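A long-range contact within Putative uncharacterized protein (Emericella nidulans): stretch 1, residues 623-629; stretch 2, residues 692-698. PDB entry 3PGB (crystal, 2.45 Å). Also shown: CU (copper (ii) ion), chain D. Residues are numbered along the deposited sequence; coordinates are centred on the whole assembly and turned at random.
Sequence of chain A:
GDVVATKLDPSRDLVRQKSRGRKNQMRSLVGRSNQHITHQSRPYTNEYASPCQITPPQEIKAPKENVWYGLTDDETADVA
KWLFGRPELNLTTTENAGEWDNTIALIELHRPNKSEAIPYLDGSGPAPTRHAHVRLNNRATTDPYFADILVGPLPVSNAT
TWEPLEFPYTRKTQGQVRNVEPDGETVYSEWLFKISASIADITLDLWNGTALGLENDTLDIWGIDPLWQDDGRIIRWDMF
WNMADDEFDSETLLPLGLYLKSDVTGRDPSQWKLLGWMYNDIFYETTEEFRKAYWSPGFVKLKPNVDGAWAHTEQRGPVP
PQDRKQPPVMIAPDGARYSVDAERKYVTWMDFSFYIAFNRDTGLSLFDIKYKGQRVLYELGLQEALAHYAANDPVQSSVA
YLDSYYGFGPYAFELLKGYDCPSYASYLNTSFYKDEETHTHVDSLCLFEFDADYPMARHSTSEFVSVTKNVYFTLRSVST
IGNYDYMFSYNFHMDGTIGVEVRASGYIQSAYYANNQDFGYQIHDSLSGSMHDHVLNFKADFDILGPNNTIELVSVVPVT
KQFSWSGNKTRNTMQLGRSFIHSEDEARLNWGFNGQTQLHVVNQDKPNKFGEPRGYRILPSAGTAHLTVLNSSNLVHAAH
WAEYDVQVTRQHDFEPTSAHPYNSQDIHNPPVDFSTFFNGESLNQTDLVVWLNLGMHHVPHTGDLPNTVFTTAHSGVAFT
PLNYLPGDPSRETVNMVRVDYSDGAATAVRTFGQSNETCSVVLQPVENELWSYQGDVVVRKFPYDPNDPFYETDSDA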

ATOM      1  N   GLY A 623      -4.395   2.283   1.622  1.00 22.46           N
ATOM      2  CA  GLY A 623      -5.001   2.940   2.786  1.00 22.34           C
ATOM      3  C   GLY A 623      -5.625   4.285   2.455  1.00 22.06           C
ATOM      4  O   GLY A 623      -5.186   4.975   1.536  1.00 22.21           O
ATOM      5  N   THR A 624      -6.666   4.651   3.202  1.00 21.70           N
ATOM      6  CA  THR A 624      -7.418   5.882   2.960  1.00 21.34           C
ATOM      7  C   THR A 624      -7.977   6.432   4.270  1.00 21.03           C
ATOM      8  O   THR A 624      -7.846   5.805   5.322  1.00 20.77           O
ATOM      9  N   ALA A 625      -8.599   7.606   4.199  1.00 20.57           N
ATOM     10  CA  ALA A 625      -9.191   8.236   5.377  1.00 20.24           C
ATOM     11  C   ALA A 625     -10.090   9.391   4.982  1.00 19.86           C
ATOM     12  O   ALA A 625      -9.750  10.167   4.095  1.00 19.90           O
ATOM     13  N   HIS A 626     -11.237   9.498   5.644  1.00 19.51           N
ATOM     14  CA  HIS A 626     -12.138  10.638   5.440  1.00 19.19           C
ATOM     15  C   HIS A 626     -11.965  11.667   6.563  1.00 18.96           C
ATOM     16  O   HIS A 626     -11.214  11.431   7.520  1.00 18.71           O
ATOM     17  N   LEU A 627     -12.657  12.802   6.438  1.00 18.62           N
ATOM     18  CA  LEU A 627     -12.499  13.927   7.366  1.00 18.33           C
ATOM     19  C   LEU A 627     -12.878  13.528   8.786  1.00 18.16           C
ATOM     20  O   LEU A 627     -13.943  12.965   9.017  1.00 17.95           O
ATOM     21  N   THR A 628     -11.980  13.814   9.729  1.00 18.29           N
ATOM     22  CA  THR A 628     -12.179  13.502  11.145  1.00 18.09           C
ATOM     23  C   THR A 628     -13.272  14.376  11.731  1.00 18.14           C
ATOM     24  O   THR A 628     -14.166  13.888  12.425  1.00 18.08           O
ATOM     25  N   VAL A 629     -13.187  15.672  11.435  1.00 18.10           N
ATOM     26  CA  VAL A 629     -14.066  16.678  12.027  1.00 18.04           C
ATOM     27  C   VAL A 629     -15.522  16.405  11.660  1.00 18.31           C
ATOM     28  O   VAL A 629     -15.846  16.214  10.493  1.00 18.28           O
ATOM     29  N   LEU A 692     -15.161   8.244  -4.432  1.00 13.39           N
ATOM     30  CA  LEU A 692     -14.157   7.683  -3.518  1.00 13.54           C
ATOM     31  C   LEU A 692     -13.266   8.758  -2.933  1.00 13.68           C
ATOM     32  O   LEU A 692     -12.808   9.646  -3.657  1.00 13.82           O
ATOM     33  N   ASN A 693     -13.006   8.667  -1.629  1.00 13.78           N
ATOM     34  CA  ASN A 693     -12.019   9.524  -0.984  1.00 14.00           C
ATOM     35  C   ASN A 693     -10.689   8.808  -0.781  1.00 14.38           C
ATOM     36  O   ASN A 693     -10.638   7.720  -0.202  1.00 14.50           O
ATOM     37  N   LEU A 694      -9.619   9.409  -1.290  1.00 14.72           N
ATOM     38  CA  LEU A 694      -8.285   9.096  -0.823  1.00 15.12           C
ATOM     39  C   LEU A 694      -7.985  10.140   0.240  1.00 15.79           C
ATOM     40  O   LEU A 694      -8.524  11.248   0.186  1.00 16.48           O
ATOM     41  N   GLY A 695      -7.157   9.801   1.221  1.00 16.36           N
ATOM     42  CA  GLY A 695      -6.856  10.745   2.287  1.00 16.93           C
ATOM     43  C   GLY A 695      -5.912  10.247   3.362  1.00 17.40           C
ATOM     44  O   GLY A 695      -5.601   9.061   3.421  1.00 17.59           O
ATOM     45  N   MET A 696      -5.470  11.174   4.212  1.00 17.83           N
ATOM     46  CA  MET A 696      -4.471  10.911   5.250  1.00 18.29           C
ATOM     47  C   MET A 696      -4.737  11.774   6.471  1.00 17.87           C
ATOM     48  O   MET A 696      -5.174  12.915   6.332  1.00 17.78           O
ATOM     49  N   HIS A 697      -4.447  11.240   7.657  1.00 17.23           N
ATOM     50  CA  HIS A 697      -4.375  12.048   8.862  1.00 16.74           C
ATOM     51  C   HIS A 697      -2.908  12.398   9.039  1.00 16.70           C
ATOM     52  O   HIS A 697      -2.074  11.509   9.227  1.00 16.81           O
ATOM     53  N   HIS A 698      -2.592  13.687   8.973  1.00 16.36           N
ATOM     54  CA  HIS A 698      -1.208  14.132   8.966  1.00 16.08           C
ATOM     55  C   HIS A 698      -0.926  15.033  10.160  1.00 15.82           C
ATOM     56  O   HIS A 698      -1.383  16.179  10.208  1.00 15.85           O
TER

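Stretch 1 is irregular and crosses the strand 692-698 without a single hydrogen bond between them. Gly-623 has no side chain and makes no contact. Thr-624 (chi1 p) points sideways. Its CB lies 3.6 Å from Asn-693 O, and its CG2 meets Leu-694 CD2 at 3.9 Å, although the CA-to-CB bond of Leu-694 (m, t) points away.

Ala-625 is the most covered residue of stretch 1 and points toward the strand. Its CB sits 3.5 Å from His-697 NE2. Its backbone lies against Gly-695: Ala-625 N is 3.4 Å from Gly-695 O, at an angle too poor for a hydrogen bond, while Gly-695 CA makes a CA-H...O contact of 3.5 Å to Ala-625 O. A CB on Gly-695 would clash with that oxygen.

His-626 (p) starts sideways and its end leads away. Its CB is 4.4 Å from Asn-693 ND2; Asn-693 (m) points toward stretch 1. His-626 O lies 3.6 Å from His-697 CE1. Leu-627 (t, p) points away. Thr-628 (m) points toward the strand, with OG1 3.0 Å from His-697 CE1. Val-629 (t) is out of reach.

His-697 (m) starts sideways, but its ring comes nearer. His-698 (t) instead binds copper through ND1 at 2.0 Å from CU; water 1 also binds the metal, its O 2.5 Å from CU.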

ATOM      1  CB  THR A 624      -8.600   5.643   1.985  1.00 21.43           C
ATOM      2  OG1 THR A 624      -9.542   4.739   2.574  1.00 21.11           O
ATOM      3  CG2 THR A 624      -8.119   5.060   0.658  1.00 21.77           C
ATOM      4  CB  ALA A 625      -8.100   8.728   6.323  1.00 20.31           C
ATOM      5  CB  HIS A 626     -13.585  10.167   5.333  1.00 19.05           C
ATOM      6  CG  HIS A 626     -14.101   9.489   6.560  1.00 19.02           C
ATOM      7  ND1 HIS A 626     -14.196   8.120   6.667  1.00 18.89           N
ATOM      8  CD2 HIS A 626     -14.578   9.991   7.723  1.00 19.27           C
ATOM      9  CE1 HIS A 626     -14.694   7.805   7.848  1.00 18.97           C
ATOM     10  NE2 HIS A 626     -14.938   8.922   8.508  1.00 18.95           N
ATOM     11  CB  LEU A 627     -13.339  15.121   6.901  1.00 18.31           C
ATOM     12  CG  LEU A 627     -13.360  16.400   7.751  1.00 18.22           C
ATOM     13  CD1 LEU A 627     -11.980  17.015   7.900  1.00 17.50           C
ATOM     14  CD2 LEU A 627     -14.327  17.409   7.137  1.00 17.43           C
ATOM     15  CB  THR A 628     -10.889  13.758  11.958  1.00 18.22           C
ATOM     16  OG1 THR A 628      -9.818  12.959  11.440  1.00 17.85           O
ATOM     17  CG2 THR A 628     -11.089  13.446  13.446  1.00 18.01           C
ATOM     18  CB  VAL A 629     -13.686  18.107  11.561  1.00 17.99           C
ATOM     19  CG1 VAL A 629     -14.487  19.155  12.320  1.00 17.95           C
ATOM     20  CG2 VAL A 629     -12.186  18.357  11.732  1.00 17.76           C
ATOM     21  CB  LEU A 692     -13.259   6.693  -4.259  1.00 13.44           C
ATOM     22  CG  LEU A 692     -13.939   5.485  -4.880  1.00 13.28           C
ATOM     23  CD1 LEU A 692     -12.939   4.752  -5.751  1.00 13.06           C
ATOM     24  CD2 LEU A 692     -14.522   4.575  -3.797  1.00 13.02           C
ATOM     25  CB  ASN A 693     -12.530  10.038   0.366  1.00 13.93           C
ATOM     26  CG  ASN A 693     -13.493  11.205   0.227  1.00 13.67           C
ATOM     27  OD1 ASN A 693     -13.359  12.034  -0.675  1.00 13.98           O
ATOM     28  ND2 ASN A 693     -14.460  11.281   1.131  1.00 12.26           N
ATOM     29  CB  LEU A 694      -7.269   9.160  -1.962  1.00 15.01           C
ATOM     30  CG  LEU A 694      -7.518   8.275  -3.190  1.00 14.41           C
ATOM     31  CD1 LEU A 694      -6.261   8.215  -4.043  1.00 14.22           C
ATOM     32  CD2 LEU A 694      -7.960   6.884  -2.822  1.00 13.64           C
ATOM     33  CB  MET A 696      -3.085  11.304   4.754  1.00 18.81           C
ATOM     34  CG  MET A 696      -2.529  10.483   3.624  1.00 21.25           C
ATOM     35  SD  MET A 696      -1.679  11.535   2.426  1.00 27.24           S
ATOM     36  CE  MET A 696      -2.969  11.759   1.193  1.00 24.78           C
ATOM     37  CB  HIS A 697      -4.880  11.287  10.089  1.00 16.62           C
ATOM     38  CG  HIS A 697      -6.274  10.763   9.948  1.00 16.09           C
ATOM     39  ND1 HIS A 697      -7.383  11.581   9.941  1.00 14.47           N
ATOM     40  CD2 HIS A 697      -6.739   9.498   9.821  1.00 15.91           C
ATOM     41  CE1 HIS A 697      -8.470  10.843   9.807  1.00 14.61           C
ATOM     42  NE2 HIS A 697      -8.107   9.576   9.737  1.00 15.35           N
ATOM     43  CB  HIS A 698      -0.899  14.847   7.649  1.00 16.18           C
ATOM     44  CG  HIS A 698       0.563  15.066   7.401  1.00 16.83           C
ATOM     45  ND1 HIS A 698       1.028  15.890   6.400  1.00 17.01           N
ATOM     46  CD2 HIS A 698       1.660  14.580   8.028  1.00 17.42           C
ATOM     47  CE1 HIS A 698       2.349  15.897   6.416  1.00 17.06           C
ATOM     48  NE2 HIS A 698       2.757  15.109   7.393  1.00 17.22           N
TER
HETATM   49 CU    CU D 901      -0.090  16.846   5.030  1.00 23.17          CU
HETATM   50  O   HOH W   1       1.416  18.492   3.945  1.00 17.59           O